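Local structure of adenosylmethionine-8-amino-7-oxononanoate aminotransferase (Methanocaldococcus jannaschii, 6ZHK) at residues V106-K111 with G278-C283. The protein probably transfers an amino group from S-adenosyl-L-methionine to 8-amino-7-oxononanoate, giving 7,8-diaminononanoate for biotin synthesis, with pyridoxal 5'-phosphate as cofactor. Sequence-based numbering, arbitrary orientation.
With MG (magnesium ion), chain C.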
loop_
_atom_site.group_PDB
_atom_site.type_symbol
_atom_site.label_atom_id
_atom_site.label_comp_id
_atom_site.label_asym_id
_atom_site.label_seq_id
_atom_site.Cartn_x
_atom_site.Cartn_y
_atom_site.Cartn_z
ATOM N N VAL A 106 1.930 18.489 -10.064
ATOM C CA VAL A 106 0.976 19.057 -11.001
ATOM C C VAL A 106 1.757 19.803 -12.092
ATOM O O VAL A 106 1.429 19.653 -13.291
ATOM C CB VAL A 106 -0.070 19.914 -10.242
ATOM C CG1 VAL A 106 -0.895 20.827 -11.159
ATOM C CG2 VAL A 106 -1.042 19.002 -9.413
ATOM N N ASP A 107 2.765 20.582 -11.626
ATOM C CA ASP A 107 3.559 21.428 -12.533
ATOM C C ASP A 107 4.393 20.599 -13.508
ATOM O O ASP A 107 4.591 21.044 -14.625
ATOM C CB ASP A 107 4.431 22.449 -11.780
ATOM C CG ASP A 107 3.618 23.560 -11.142
ATOM O OD1 ASP A 107 2.372 23.697 -11.499
ATOM O OD2 ASP A 107 4.179 24.240 -10.265
ATOM N N ILE A 108 4.931 19.436 -13.110
ATOM C CA ILE A 108 5.754 18.713 -14.075
ATOM C C ILE A 108 4.960 17.757 -14.947
ATOM O O ILE A 108 5.539 17.177 -15.854
ATOM C CB ILE A 108 6.894 17.917 -13.439
ATOM C CG1 ILE A 108 6.337 16.947 -12.403
ATOM C CG2 ILE A 108 7.980 18.833 -12.892
ATOM C CD1 ILE A 108 7.419 16.055 -11.866
ATOM N N THR A 109 3.683 17.527 -14.636
ATOM C CA THR A 109 2.957 16.597 -15.491
ATOM C C THR A 109 2.160 17.392 -16.505
ATOM O O THR A 109 1.944 18.593 -16.311
ATOM C CB THR A 109 1.969 15.774 -14.658
ATOM O OG1 THR A 109 1.293 16.652 -13.757
ATOM C CG2 THR A 109 2.707 14.763 -13.810
ATOM N N PRO A 110 1.621 16.737 -17.557
ATOM C CA PRO A 110 0.718 17.418 -18.486
ATOM C C PRO A 110 -0.291 18.345 -17.791
ATOM O O PRO A 110 -0.708 18.161 -16.622
ATOM C CB PRO A 110 0.064 16.274 -19.296
ATOM C CG PRO A 110 1.190 15.213 -19.313
ATOM C CD PRO A 110 1.836 15.334 -17.926
ATOM N N LYS A 111 -0.619 19.390 -18.578
ATOM C CA LYS A 111 -1.329 20.502 -17.994
ATOM C C LYS A 111 -2.755 20.153 -17.614
ATOM O O LYS A 111 -3.302 20.875 -16.806
ATOM C CB LYS A 111 -1.287 21.754 -18.882
ATOM C CG LYS A 111 -0.108 22.669 -18.531
ATOM C CD LYS A 111 1.257 22.071 -18.877
ATOM C CE LYS A 111 2.166 21.830 -17.679
ATOM N NZ LYS A 111 3.126 20.702 -17.863
ATOM N N GLY A 278 13.104 7.333 -21.237
ATOM C CA GLY A 278 13.894 8.339 -21.930
ATOM C C GLY A 278 13.216 9.693 -21.872
ATOM O O GLY A 278 13.828 10.698 -22.152
ATOM N N LYS A 279 11.920 9.709 -21.525
ATOM C CA LYS A 279 11.219 10.964 -21.293
ATOM C C LYS A 279 10.803 11.007 -19.827
ATOM O O LYS A 279 10.721 9.950 -19.222
ATOM C CB LYS A 279 9.883 10.899 -22.023
ATOM C CG LYS A 279 9.938 11.096 -23.525
ATOM C CD LYS A 279 8.515 11.190 -23.993
ATOM C CE LYS A 279 8.305 10.672 -25.391
ATOM N NZ LYS A 279 7.124 11.368 -25.955
ATOM N N MET A 280 10.429 12.190 -19.302
ATOM C CA MET A 280 10.050 12.279 -17.903
ATOM C C MET A 280 8.847 11.353 -17.606
ATOM O O MET A 280 8.836 10.620 -16.591
ATOM C CB MET A 280 9.728 13.712 -17.490
ATOM C CG MET A 280 9.566 13.833 -15.965
ATOM S SD MET A 280 11.136 13.449 -15.019
ATOM C CE MET A 280 10.631 14.083 -13.417
ATOM N N PHE A 281 7.815 11.425 -18.463
ATOM C CA PHE A 281 6.636 10.556 -18.407
ATOM C C PHE A 281 6.311 10.181 -19.836
ATOM O O PHE A 281 6.509 11.009 -20.742
ATOM C CB PHE A 281 5.417 11.310 -17.852
ATOM C CG PHE A 281 5.663 11.874 -16.481
ATOM C CD1 PHE A 281 5.687 11.028 -15.378
ATOM C CD2 PHE A 281 5.914 13.234 -16.302
ATOM C CE1 PHE A 281 5.966 11.551 -14.116
ATOM C CE2 PHE A 281 6.161 13.773 -15.039
ATOM C CZ PHE A 281 6.206 12.915 -13.939
ATOM N N PHE A 282 5.854 8.939 -20.030
ATOM C CA PHE A 282 5.352 8.539 -21.348
ATOM C C PHE A 282 4.320 9.533 -21.859
ATOM O O PHE A 282 4.344 9.914 -23.041
ATOM C CB PHE A 282 4.841 7.100 -21.390
ATOM C CG PHE A 282 4.557 6.636 -22.801
ATOM C CD1 PHE A 282 5.585 6.223 -23.638
ATOM C CD2 PHE A 282 3.274 6.728 -23.319
ATOM C CE1 PHE A 282 5.307 5.817 -24.949
ATOM C CE2 PHE A 282 3.004 6.390 -24.647
ATOM C CZ PHE A 282 4.018 5.901 -25.447
ATOM N N CYS A 283 3.445 9.992 -20.952
ATOM C CA CYS A 283 2.373 10.907 -21.360
ATOM C C CYS A 283 2.852 12.333 -21.692
ATOM O O CYS A 283 2.019 13.144 -22.115
ATOM C CB CYS A 283 1.220 10.869 -20.358
ATOM S SG CYS A 283 1.654 11.579 -18.768
HETATM MG MG MG C . -0.091 18.677 -14.559
HETATM O O HOH W 1 -0.703 20.706 -14.701
#
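Thr109 OG1 is gripped by two partners, the magnesium ion, at a rather long 2.6 Å, and the carbonyl oxygen of Leu105, to which it is hydrogen-bonded, while the methyl of the same side chain meets the Phe281 ring obliquely. The branching at CB divides the work: with OG1 lodged between the backbone N and the carbonyl carbon (chi1 44°), CG2 lies anti to that carbonyl carbon and makes an off-centre CH-pi contact, 4.2 Å from the centroid of the Phe281 ring. The metal ties the turn together, since Val106 O and Pro110 O each bind it at 2.2 Å, and Leu113 O and a water complete the ligands found. Lys111 NZ adds a bond of 2.9 Å to Thr109 O, approaching from above the carbonyl plane.

Ile108 meets the same ring at its edge. Its CD1 reaches CZ of Phe281 in the ring plane, at 4.0 Å, and also touches the terminal methyl CE of Met280; the oxygen Ile108 O sits near the same plane, 3.6 Å from Phe281 CE2. The ring also meets Phe274 edge-to-face. An alanine at Phe281 would probably open a gap beside the Thr109 methyl and the Ile108 tip, and leave Phe274 without its aromatic mate. Farther along, Pro110 CG packs against Cys283 SG at 3.7 Å, while the backbone N atoms of Phe282 and Cys283 hydrogen-bond to OE1 and OE2 of Glu269, respectively.

Without a hydrogen bond between them, the last part of helix 96-108 and the magnesium-bound turn after it pack in a largely buried contact on the loop between strand 265-268 and helix 286-291, beside Leu297 of the seven-stranded sheet, in a fold-type I aminotransferase of the class-III family.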